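Local coordinates for protein pyroglutatmate porin OpdO (Pseudomonas aeruginosa, PDB 3SZV) that forms a beta-barrel channel of the OprD family in the bacterial outer membrane and probably lets small carboxylates such as pyroglutamate across, at residues P203-Q211 / T221-L229; V308-Y319 / F331-A342. All coordinates share one frame; numbering follows the deposited sequence.

Contact 1: residues P203-Q211 / T221-L229. With C8E ((hydroxyethyloxy)tri(ethyloxy)octane), chain B; C8E ((hydroxyethyloxy)tri(ethyloxy)octane), chain I; C8E ((hydroxyethyloxy)tri(ethyloxy)octane), chain H.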
loop_
_atom_site.group_PDB
_atom_site.type_symbol
_atom_site.label_atom_id
_atom_site.label_comp_id
_atom_site.label_asym_id
_atom_site.label_seq_id
_atom_site.Cartn_x
_atom_site.Cartn_y
_atom_site.Cartn_z
ATOM N N PRO A 203 -11.282 -22.534 5.499
ATOM C CA PRO A 203 -11.852 -21.214 5.795
ATOM C C PRO A 203 -10.938 -20.328 6.648
ATOM O O PRO A 203 -11.072 -19.105 6.593
ATOM C CB PRO A 203 -13.141 -21.562 6.548
ATOM C CG PRO A 203 -13.532 -22.893 5.973
ATOM C CD PRO A 203 -12.230 -23.627 5.787
ATOM N N ALA A 204 -10.009 -20.923 7.395
ATOM C CA ALA A 204 -9.125 -20.141 8.270
ATOM C C ALA A 204 -7.712 -19.922 7.719
ATOM O O ALA A 204 -6.984 -19.038 8.187
ATOM C CB ALA A 204 -9.038 -20.779 9.650
ATOM N N LEU A 205 -7.321 -20.727 6.740
ATOM C CA LEU A 205 -5.928 -20.752 6.300
ATOM C C LEU A 205 -5.797 -20.437 4.817
ATOM O O LEU A 205 -6.403 -21.107 3.979
ATOM C CB LEU A 205 -5.325 -22.133 6.585
ATOM C CG LEU A 205 -3.848 -22.319 6.253
ATOM C CD1 LEU A 205 -2.988 -21.441 7.153
ATOM C CD2 LEU A 205 -3.471 -23.793 6.402
ATOM N N THR A 206 -5.016 -19.406 4.508
ATOM C CA THR A 206 -4.822 -18.948 3.133
ATOM C C THR A 206 -3.345 -18.947 2.752
ATOM O O THR A 206 -2.521 -18.350 3.444
ATOM C CB THR A 206 -5.391 -17.528 2.953
ATOM O OG1 THR A 206 -6.773 -17.552 3.300
ATOM C CG2 THR A 206 -5.260 -17.071 1.505
ATOM N N ALA A 207 -3.031 -19.620 1.654
ATOM C CA ALA A 207 -1.664 -19.736 1.165
ATOM C C ALA A 207 -1.519 -18.864 -0.066
ATOM O O ALA A 207 -2.405 -18.851 -0.923
ATOM C CB ALA A 207 -1.365 -21.181 0.811
ATOM N N SER A 208 -0.402 -18.153 -0.169
ATOM C CA SER A 208 -0.188 -17.253 -1.294
ATOM C C SER A 208 1.167 -17.489 -1.931
ATOM O O SER A 208 2.152 -17.758 -1.241
ATOM C CB SER A 208 -0.292 -15.796 -0.841
ATOM O OG SER A 208 -1.616 -15.505 -0.397
ATOM N N LEU A 209 1.209 -17.411 -3.257
ATOM C CA LEU A 209 2.459 -17.516 -4.001
ATOM C C LEU A 209 2.406 -16.517 -5.152
ATOM O O LEU A 209 1.508 -16.593 -6.008
ATOM C CB LEU A 209 2.647 -18.950 -4.515
ATOM C CG LEU A 209 3.950 -19.223 -5.260
ATOM C CD1 LEU A 209 5.136 -19.133 -4.301
ATOM C CD2 LEU A 209 3.888 -20.584 -5.915
ATOM N N HIS A 210 3.351 -15.577 -5.167
ATOM C CA HIS A 210 3.417 -14.527 -6.190
ATOM C C HIS A 210 4.814 -14.488 -6.776
ATOM O O HIS A 210 5.804 -14.589 -6.043
ATOM C CB HIS A 210 3.084 -13.160 -5.587
ATOM C CG HIS A 210 1.643 -13.022 -5.196
ATOM N ND1 HIS A 210 0.788 -12.121 -5.796
ATOM C CD2 HIS A 210 0.899 -13.706 -4.294
ATOM C CE1 HIS A 210 -0.417 -12.241 -5.266
ATOM N NE2 HIS A 210 -0.375 -13.184 -4.346
ATOM N N GLN A 211 4.908 -14.326 -8.085
ATOM C CA GLN A 211 6.198 -14.302 -8.755
ATOM C C GLN A 211 6.239 -13.109 -9.694
ATOM O O GLN A 211 5.289 -12.868 -10.442
ATOM C CB GLN A 211 6.364 -15.599 -9.533
ATOM C CG GLN A 211 7.665 -15.744 -10.287
ATOM C CD GLN A 211 7.824 -17.141 -10.861
ATOM O OE1 GLN A 211 7.548 -18.136 -10.186
ATOM N NE2 GLN A 211 8.248 -17.222 -12.114
ATOM N N THR A 221 10.176 -13.630 -5.772
ATOM C CA THR A 221 9.069 -14.538 -5.500
ATOM C C THR A 221 8.711 -14.435 -4.035
ATOM O O THR A 221 9.602 -14.343 -3.184
ATOM C CB THR A 221 9.443 -15.974 -5.853
ATOM O OG1 THR A 221 9.746 -16.029 -7.254
ATOM C CG2 THR A 221 8.286 -16.947 -5.540
ATOM N N PHE A 222 7.412 -14.437 -3.748
ATOM C CA PHE A 222 6.865 -14.317 -2.395
ATOM C C PHE A 222 5.975 -15.513 -2.099
ATOM O O PHE A 222 5.129 -15.894 -2.916
ATOM C CB PHE A 222 6.030 -13.028 -2.282
ATOM C CG PHE A 222 5.146 -12.957 -1.047
ATOM C CD1 PHE A 222 5.597 -12.337 0.104
ATOM C CD2 PHE A 222 3.876 -13.529 -1.039
ATOM C CE1 PHE A 222 4.793 -12.277 1.245
ATOM C CE2 PHE A 222 3.064 -13.466 0.088
ATOM C CZ PHE A 222 3.526 -12.838 1.231
ATOM N N ALA A 223 6.172 -16.115 -0.932
ATOM C CA ALA A 223 5.240 -17.115 -0.426
ATOM C C ALA A 223 4.716 -16.630 0.911
ATOM O O ALA A 223 5.462 -16.071 1.710
ATOM C CB ALA A 223 5.926 -18.472 -0.279
ATOM N N GLY A 224 3.432 -16.846 1.161
ATOM C CA GLY A 224 2.836 -16.415 2.409
ATOM C C GLY A 224 1.812 -17.406 2.917
ATOM O O GLY A 224 1.207 -18.147 2.144
ATOM N N LEU A 225 1.641 -17.439 4.233
ATOM C CA LEU A 225 0.629 -18.290 4.840
ATOM C C LEU A 225 -0.008 -17.448 5.913
ATOM O O LEU A 225 0.693 -16.900 6.769
ATOM C CB LEU A 225 1.290 -19.530 5.460
ATOM C CG LEU A 225 0.392 -20.715 5.811
ATOM C CD1 LEU A 225 -0.367 -21.215 4.584
ATOM C CD2 LEU A 225 1.218 -21.847 6.428
ATOM N N VAL A 226 -1.335 -17.318 5.872
ATOM C CA VAL A 226 -2.038 -16.497 6.838
ATOM C C VAL A 226 -3.159 -17.320 7.457
ATOM O O VAL A 226 -4.030 -17.844 6.752
ATOM C CB VAL A 226 -2.640 -15.235 6.188
ATOM C CG1 VAL A 226 -3.406 -14.423 7.203
ATOM C CG2 VAL A 226 -1.531 -14.388 5.563
ATOM N N HIS A 227 -3.112 -17.449 8.778
ATOM C CA HIS A 227 -4.110 -18.193 9.519
ATOM C C HIS A 227 -4.897 -17.249 10.396
ATOM O O HIS A 227 -4.333 -16.446 11.139
ATOM C CB HIS A 227 -3.456 -19.276 10.377
ATOM C CG HIS A 227 -4.443 -20.090 11.150
ATOM N ND1 HIS A 227 -4.670 -19.901 12.496
ATOM C CD2 HIS A 227 -5.285 -21.075 10.757
ATOM C CE1 HIS A 227 -5.598 -20.750 12.903
ATOM N NE2 HIS A 227 -5.990 -21.472 11.868
ATOM N N THR A 228 -6.216 -17.349 10.314
ATOM C CA THR A 228 -7.068 -16.487 11.105
ATOM C C THR A 228 -7.900 -17.339 12.053
ATOM O O THR A 228 -8.704 -18.162 11.621
ATOM C CB THR A 228 -7.965 -15.623 10.206
ATOM O OG1 THR A 228 -7.152 -14.807 9.358
ATOM C CG2 THR A 228 -8.862 -14.723 11.051
ATOM N N LEU A 229 -7.674 -17.159 13.349
ATOM C CA LEU A 229 -8.385 -17.911 14.368
ATOM C C LEU A 229 -9.365 -17.002 15.084
ATOM O O LEU A 229 -8.970 -16.128 15.846
ATOM C CB LEU A 229 -7.396 -18.503 15.369
ATOM C CG LEU A 229 -8.003 -19.230 16.569
ATOM C CD1 LEU A 229 -8.870 -20.397 16.111
ATOM C CD2 LEU A 229 -6.901 -19.704 17.507
HETATM C C3 C8E B . 4.788 -16.169 -12.803
HETATM C C4 C8E B . 3.766 -17.278 -12.583
HETATM C C5 C8E B . 3.551 -17.547 -11.099
HETATM C C6 C8E B . 2.323 -18.422 -10.880
HETATM C C7 C8E B . 1.539 -17.955 -9.664
HETATM C C8 C8E B . 1.484 -19.022 -8.581
HETATM O O9 C8E B . 0.150 -19.448 -8.427
HETATM C C10 C8E B . 0.024 -20.456 -7.449
HETATM C C11 C8E B . -0.856 -19.886 -6.340
HETATM O O12 C8E B . -1.491 -20.908 -5.604
HETATM C C13 C8E B . -1.748 -20.500 -4.277
HETATM C C14 C8E B . -1.217 -21.529 -3.291
HETATM O O15 C8E B . 0.088 -21.145 -2.937
HETATM C C16 C8E B . 0.948 -22.227 -2.674
HETATM C C17 C8E B . 2.038 -21.702 -1.749
HETATM O O18 C8E B . 1.756 -22.011 -0.404
HETATM C C19 C8E B . 2.903 -21.821 0.395
HETATM C C20 C8E B . 2.517 -21.444 1.819
HETATM O O21 C8E B . 3.594 -21.776 2.667
HETATM C C4 C8E I . 12.133 -14.930 -8.430
HETATM C C5 C8E I . 11.548 -15.225 -9.807
HETATM C C6 C8E I . 10.559 -14.130 -10.192
HETATM C C7 C8E I . 10.615 -13.803 -11.674
HETATM C C8 C8E I . 9.949 -14.857 -12.549
HETATM O O9 C8E I . 9.319 -14.221 -13.645
HETATM C C10 C8E I . 8.240 -13.393 -13.264
HETATM C C11 C8E I . 7.044 -13.894 -14.061
HETATM O O12 C8E I . 5.835 -13.249 -13.750
HETATM C C13 C8E I . 4.931 -13.414 -14.821
HETATM C C14 C8E I . 3.998 -12.218 -14.964
HETATM O O15 C8E I . 2.951 -12.571 -15.841
HETATM C C16 C8E I . 2.442 -11.484 -16.581
HETATM C C17 C8E I . 1.069 -11.104 -16.022
HETATM O O18 C8E I . 0.432 -10.136 -16.827
HETATM C C19 C8E I . -0.904 -10.472 -17.141
HETATM C C20 C8E I . -1.828 -9.319 -16.761
HETATM O O21 C8E I . -2.372 -8.739 -17.928
HETATM O O12 C8E H . 13.256 -18.813 8.026
HETATM C C13 C8E H . 12.547 -19.129 6.851
HETATM C C14 C8E H . 11.099 -19.501 7.168
HETATM O O15 C8E H . 10.317 -19.271 6.014
HETATM C C16 C8E H . 8.959 -18.988 6.276
HETATM C C17 C8E H . 8.079 -19.968 5.508
HETATM O O18 C8E H . 6.721 -19.586 5.599
HETATM C C19 C8E H . 6.375 -18.572 4.684
HETATM C C20 C8E H . 5.351 -19.109 3.682
HETATM O O21 C8E H . 5.314 -20.517 3.749
#

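Contact 2: residues V308-Y319 / F331-A342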
loop_
_atom_site.group_PDB
_atom_site.type_symbol
_atom_site.label_atom_id
_atom_site.label_comp_id
_atom_site.label_asym_id
_atom_site.label_seq_id
_atom_site.Cartn_x
_atom_site.Cartn_y
_atom_site.Cartn_z
ATOM N N VAL A 308 20.264 -4.223 4.720
ATOM C CA VAL A 308 21.098 -5.417 4.642
ATOM C C VAL A 308 21.273 -6.075 6.012
ATOM O O VAL A 308 21.698 -5.426 6.980
ATOM C CB VAL A 308 22.488 -5.081 4.041
ATOM C CG1 VAL A 308 23.396 -6.299 4.065
ATOM C CG2 VAL A 308 22.324 -4.545 2.620
ATOM N N ASP A 309 20.928 -7.364 6.086
ATOM C CA ASP A 309 21.104 -8.193 7.289
ATOM C C ASP A 309 20.201 -7.828 8.481
ATOM O O ASP A 309 20.337 -8.400 9.566
ATOM C CB ASP A 309 22.580 -8.223 7.724
ATOM C CG ASP A 309 23.448 -9.016 6.774
ATOM O OD1 ASP A 309 22.917 -9.914 6.093
ATOM O OD2 ASP A 309 24.671 -8.761 6.720
ATOM N N GLU A 310 19.265 -6.903 8.285
ATOM C CA GLU A 310 18.519 -6.370 9.421
ATOM C C GLU A 310 17.591 -7.381 10.090
ATOM O O GLU A 310 16.765 -8.016 9.426
ATOM C CB GLU A 310 17.723 -5.129 9.021
ATOM C CG GLU A 310 17.176 -4.387 10.229
ATOM C CD GLU A 310 16.853 -2.941 9.933
ATOM O OE1 GLU A 310 16.778 -2.584 8.736
ATOM O OE2 GLU A 310 16.709 -2.164 10.912
ATOM N N ARG A 311 17.713 -7.501 11.410
ATOM C CA ARG A 311 16.790 -8.290 12.227
ATOM C C ARG A 311 15.996 -7.311 13.062
ATOM O O ARG A 311 16.574 -6.399 13.656
ATOM C CB ARG A 311 17.575 -9.242 13.129
ATOM C CG ARG A 311 16.736 -9.936 14.194
ATOM C CD ARG A 311 17.607 -10.822 15.077
ATOM N NE ARG A 311 18.683 -10.060 15.706
ATOM C CZ ARG A 311 19.869 -10.566 16.023
ATOM N NH1 ARG A 311 20.139 -11.841 15.770
ATOM N NH2 ARG A 311 20.790 -9.800 16.592
ATOM N N SER A 312 14.674 -7.467 13.100
ATOM C CA SER A 312 13.872 -6.498 13.821
ATOM C C SER A 312 12.655 -7.128 14.467
ATOM O O SER A 312 12.153 -8.155 14.005
ATOM C CB SER A 312 13.459 -5.350 12.894
ATOM O OG SER A 312 12.633 -5.796 11.822
ATOM N N TRP A 313 12.202 -6.517 15.553
ATOM C CA TRP A 313 10.964 -6.935 16.188
ATOM C C TRP A 313 10.060 -5.737 16.388
ATOM O O TRP A 313 10.532 -4.597 16.500
ATOM C CB TRP A 313 11.235 -7.659 17.518
ATOM C CG TRP A 313 11.928 -6.851 18.565
ATOM C CD1 TRP A 313 13.264 -6.854 18.851
ATOM C CD2 TRP A 313 11.321 -5.946 19.495
ATOM N NE1 TRP A 313 13.527 -5.995 19.898
ATOM C CE2 TRP A 313 12.349 -5.427 20.310
ATOM C CE3 TRP A 313 10.004 -5.524 19.716
ATOM C CZ2 TRP A 313 12.101 -4.501 21.325
ATOM C CZ3 TRP A 313 9.761 -4.607 20.722
ATOM C CH2 TRP A 313 10.802 -4.107 21.516
ATOM N N GLN A 314 8.757 -6.008 16.429
ATOM C CA GLN A 314 7.740 -4.969 16.539
ATOM C C GLN A 314 6.751 -5.323 17.636
ATOM O O GLN A 314 6.335 -6.479 17.753
ATOM C CB GLN A 314 6.956 -4.820 15.226
ATOM C CG GLN A 314 5.791 -3.810 15.343
ATOM C CD GLN A 314 5.012 -3.550 14.054
ATOM O OE1 GLN A 314 4.078 -2.752 14.065
ATOM N NE2 GLN A 314 5.364 -4.229 12.958
ATOM N N LEU A 315 6.355 -4.318 18.414
ATOM C CA LEU A 315 5.169 -4.428 19.257
ATOM C C LEU A 315 4.239 -3.276 18.900
ATOM O O LEU A 315 4.681 -2.135 18.769
ATOM C CB LEU A 315 5.538 -4.427 20.745
ATOM C CG LEU A 315 6.155 -5.743 21.238
ATOM C CD1 LEU A 315 6.711 -5.604 22.653
ATOM C CD2 LEU A 315 5.141 -6.888 21.162
ATOM N N ARG A 316 2.951 -3.587 18.744
ATOM C CA ARG A 316 1.953 -2.614 18.333
ATOM C C ARG A 316 0.717 -2.750 19.197
ATOM O O ARG A 316 0.264 -3.866 19.475
ATOM C CB ARG A 316 1.557 -2.834 16.875
ATOM C CG ARG A 316 0.432 -1.935 16.420
ATOM C CD ARG A 316 0.097 -2.143 14.953
ATOM N NE ARG A 316 -1.170 -1.506 14.639
ATOM C CZ ARG A 316 -1.505 -1.046 13.441
ATOM N NH1 ARG A 316 -0.648 -1.144 12.429
ATOM N NH2 ARG A 316 -2.686 -0.482 13.261
ATOM N N TYR A 317 0.177 -1.610 19.618
ATOM C CA TYR A 317 -1.059 -1.583 20.393
ATOM C C TYR A 317 -2.085 -0.695 19.710
ATOM O O TYR A 317 -1.760 0.413 19.265
ATOM C CB TYR A 317 -0.788 -1.068 21.816
ATOM C CG TYR A 317 -2.046 -0.887 22.629
ATOM C CD1 TYR A 317 -2.541 0.379 22.909
ATOM C CD2 TYR A 317 -2.756 -1.988 23.095
ATOM C CE1 TYR A 317 -3.705 0.541 23.640
ATOM C CE2 TYR A 317 -3.927 -1.838 23.825
ATOM C CZ TYR A 317 -4.395 -0.570 24.096
ATOM O OH TYR A 317 -5.554 -0.435 24.820
ATOM N N ASP A 318 -3.326 -1.179 19.625
ATOM C CA ASP A 318 -4.438 -0.358 19.147
ATOM C C ASP A 318 -5.584 -0.376 20.144
ATOM O O ASP A 318 -5.841 -1.395 20.787
ATOM C CB ASP A 318 -5.018 -0.889 17.823
ATOM C CG ASP A 318 -4.040 -0.820 16.669
ATOM O OD1 ASP A 318 -4.210 0.064 15.804
ATOM O OD2 ASP A 318 -3.140 -1.675 16.602
ATOM N N TYR A 319 -6.295 0.743 20.250
ATOM C CA TYR A 319 -7.523 0.783 21.013
ATOM C C TYR A 319 -8.605 1.465 20.187
ATOM O O TYR A 319 -8.404 2.561 19.655
ATOM C CB TYR A 319 -7.341 1.504 22.358
ATOM C CG TYR A 319 -8.550 1.344 23.253
ATOM C CD1 TYR A 319 -8.771 0.154 23.936
ATOM C CD2 TYR A 319 -9.493 2.369 23.403
ATOM C CE1 TYR A 319 -9.872 -0.017 24.752
ATOM C CE2 TYR A 319 -10.601 2.205 24.218
ATOM C CZ TYR A 319 -10.794 1.010 24.892
ATOM O OH TYR A 319 -11.889 0.838 25.690
ATOM N N PHE A 331 -6.663 5.163 18.541
ATOM C CA PHE A 331 -5.302 5.308 19.027
ATOM C C PHE A 331 -4.509 4.096 18.583
ATOM O O PHE A 331 -4.975 2.960 18.700
ATOM C CB PHE A 331 -5.280 5.391 20.558
ATOM C CG PHE A 331 -3.886 5.422 21.140
ATOM C CD1 PHE A 331 -3.190 6.618 21.231
ATOM C CD2 PHE A 331 -3.259 4.254 21.568
ATOM C CE1 PHE A 331 -1.905 6.655 21.764
ATOM C CE2 PHE A 331 -1.979 4.290 22.112
ATOM C CZ PHE A 331 -1.300 5.491 22.200
ATOM N N MET A 332 -3.302 4.340 18.088
ATOM C CA MET A 332 -2.349 3.273 17.812
ATOM C C MET A 332 -0.958 3.722 18.243
ATOM O O MET A 332 -0.592 4.886 18.055
ATOM C CB MET A 332 -2.351 2.925 16.322
ATOM C CG MET A 332 -1.385 1.787 15.959
ATOM S SD MET A 332 0.333 2.272 15.658
ATOM C CE MET A 332 0.143 3.167 14.126
ATOM N N SER A 333 -0.187 2.822 18.842
ATOM C CA SER A 333 1.228 3.102 19.030
ATOM C C SER A 333 2.014 1.837 18.727
ATOM O O SER A 333 1.583 0.725 19.044
ATOM C CB SER A 333 1.505 3.614 20.444
ATOM O OG SER A 333 2.769 4.261 20.503
ATOM N N ARG A 334 3.175 2.000 18.113
ATOM C CA ARG A 334 3.994 0.843 17.793
ATOM C C ARG A 334 5.463 1.207 17.887
ATOM O O ARG A 334 5.835 2.376 17.807
ATOM C CB ARG A 334 3.652 0.287 16.406
ATOM C CG ARG A 334 3.796 1.300 15.292
ATOM C CD ARG A 334 3.320 0.754 13.956
ATOM N NE ARG A 334 3.280 1.839 12.991
ATOM C CZ ARG A 334 2.632 1.796 11.836
ATOM N NH1 ARG A 334 2.008 0.686 11.465
ATOM N NH2 ARG A 334 2.626 2.851 11.033
ATOM N N TYR A 335 6.284 0.188 18.076
ATOM C CA TYR A 335 7.712 0.362 18.246
ATOM C C TYR A 335 8.388 -0.782 17.513
ATOM O O TYR A 335 7.984 -1.947 17.650
ATOM C CB TYR A 335 8.066 0.325 19.732
ATOM C CG TYR A 335 9.544 0.401 20.031
ATOM C CD1 TYR A 335 10.284 -0.749 20.282
ATOM C CD2 TYR A 335 10.192 1.625 20.093
ATOM C CE1 TYR A 335 11.649 -0.676 20.585
ATOM C CE2 TYR A 335 11.553 1.704 20.397
ATOM C CZ TYR A 335 12.262 0.550 20.629
ATOM O OH TYR A 335 13.611 0.649 20.925
ATOM N N VAL A 336 9.404 -0.449 16.725
ATOM C CA VAL A 336 10.179 -1.447 16.015
ATOM C C VAL A 336 11.653 -1.210 16.310
ATOM O O VAL A 336 12.133 -0.082 16.244
ATOM C CB VAL A 336 9.939 -1.369 14.503
ATOM C CG1 VAL A 336 10.735 -2.449 13.779
ATOM C CG2 VAL A 336 8.450 -1.502 14.181
ATOM N N SER A 337 12.354 -2.281 16.670
ATOM C CA SER A 337 13.782 -2.207 16.977
ATOM C C SER A 337 14.546 -3.136 16.049
ATOM O O SER A 337 14.229 -4.319 15.934
ATOM C CB SER A 337 14.010 -2.603 18.437
ATOM O OG SER A 337 15.386 -2.554 18.788
ATOM N N GLY A 338 15.544 -2.582 15.366
ATOM C CA GLY A 338 16.343 -3.351 14.428
ATOM C C GLY A 338 17.805 -3.396 14.836
ATOM O O GLY A 338 18.351 -2.428 15.367
ATOM N N ASP A 339 18.433 -4.536 14.581
ATOM C CA ASP A 339 19.876 -4.665 14.767
ATOM C C ASP A 339 20.475 -5.579 13.699
ATOM O O ASP A 339 19.797 -5.965 12.737
ATOM C CB ASP A 339 20.222 -5.091 16.208
ATOM C CG ASP A 339 19.901 -6.544 16.498
ATOM O OD1 ASP A 339 19.273 -7.218 15.663
ATOM O OD2 ASP A 339 20.283 -7.018 17.592
ATOM N N ASN A 340 21.754 -5.905 13.852
ATOM C CA ASN A 340 22.475 -6.737 12.894
ATOM C C ASN A 340 22.675 -6.070 11.535
ATOM O O ASN A 340 23.093 -6.720 10.583
ATOM C CB ASN A 340 21.798 -8.106 12.719
ATOM C CG ASN A 340 22.766 -9.170 12.209
ATOM O OD1 ASN A 340 23.849 -9.360 12.776
ATOM N ND2 ASN A 340 22.389 -9.857 11.130
ATOM N N VAL A 341 22.374 -4.778 11.439
ATOM C CA VAL A 341 22.456 -4.117 10.140
ATOM C C VAL A 341 23.908 -4.013 9.673
ATOM O O VAL A 341 24.794 -3.634 10.441
ATOM C CB VAL A 341 21.786 -2.733 10.159
ATOM C CG1 VAL A 341 21.980 -2.017 8.820
ATOM C CG2 VAL A 341 20.305 -2.877 10.492
ATOM N N ALA A 342 24.152 -4.347 8.413
ATOM C CA ALA A 342 25.494 -4.229 7.856
ATOM C C ALA A 342 25.966 -2.771 7.827
ATOM O O ALA A 342 25.261 -1.867 7.347
ATOM C CB ALA A 342 25.563 -4.852 6.473
HETATM O O HOH W 1 2.241 -2.056 12.233
HETATM O O HOH W 2 -6.080 1.945 15.811
HETATM O O HOH W 3 -8.128 2.651 17.201
#

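Contact 1: residues P203-Q211 / T221-L229
The Phe222 ring meets the CB of Ser208 at its edge, near the ring plane, with CE2 the touching atom at 4.2 Å. His210 comes obliquely to the same ring, and the Tyr295 ring also meets it, planes at about 70°. At the far end the His227 imidazole has CD1 of Leu205 at its edge, while its NE2 lies 3.8 Å from the CB of Ala204. CD1 of Leu205 also packs on CD1 of Leu225 at 3.7 Å; both leucines carry CG anti to the backbone N (Leu205 chi1 -177°, Leu225 chi1 -164°), which leans the branches together across the strands. Seven backbone bonds zip the pair, from Thr228 N to Ala204 O through to Phe222 N on His210 O; Ser208 and Gly224 exchange two of them. Detergent lies along the face of Ala207 and Leu209: O18 of the chain B molecule is 3.5 Å from CB of Ala207, consistent with a lipid-facing outer surface. On the other face Asp198 takes both Ser208 OG and His210 NE2, and Pro132 and Leu133 touch His210 and Phe222. Strand 186-200 flanks the hairpin beside 205-211, and strand 236-248 beside 221-229.

Contact 2: residues V308-Y319 / F331-A342
Arg311 grips Asp339 side-on with two nitrogens: NE reaches OD1 at 2.9 Å on its syn lone pair, and NH2 reaches OD2 at 3.0 Å, on the syn side but 33° out of the carboxylate plane. A bend at chi3 (57°) turns the guanidinium back to its partner across the strands. Asn340 ND2 donates to Asp309 O, while Asn347 serves both Asp309 OD2 and Asn340 O. Arg316 and Arg334 run alongside each other, their NH1 atoms 3.4 Å apart with the guanidinium planes nearly perpendicular. One water accepts from both NH1 groups and donates to Gln314 OE1, bridging the like charges. Arg316 turns its other edge to Asp318, with NE on OD2 and NH2 on OD1, each on a syn lone pair. CE of Met332 sits over the centre of the Arg334 guanidinium, and Asn355 takes Arg334 NE. The two strands form an antiparallel hairpin of the OprD-family barrel; where 331-342 meets its next neighbour, strand 346-361, Asn340 and Val341 both stand opposite Gly349 in a G1 beta bulge. Within the hairpin, the hydrogen-bonded pairs from Arg311-Asp339 to Tyr317-Ser333 each exchange two backbone bonds, and Tyr319 N bonds to Phe331 O. On the face of Trp313, CB of Ser337 makes a CH-pi contact over the five-membered ring, 4.0 Å from its centroid, and CH2 of the indole comes to the edge of the Tyr335 ring at CD1, the two ring planes oblique. Asn298 holds two polar groups of the opposite face, Ser312 OG and Gln314 NE2. Tyr317 OH bonds to His271 ND1, and Ser333 OG to Thr356 OG1 and Asn355 O. At the far end, a water receives from Phe331 N and donates to Tyr319 O, beside a weak direct bond between these two backbone atoms.

From the N terminus, contact 1 comes first: 203-211 turns back through a short connection to pair with 221-229, closing a hairpin. The chain then runs through strands 236-248, 256-268 and 271-281 and a long excursion before 308-319, which contact 2 joins to 331-342 in a second hairpin. The two loops follow in series, neither nesting nor crossing. The centres of contact 1 and contact 2 are about 22 Å apart, and the nearest atoms of contact 1 and contact 2 about 14 Å, with no touch. Those three intervening strands, each antiparallel to the next, link 221-229 to 308-319, and the two hairpins thus belong to the same run of barrel wall.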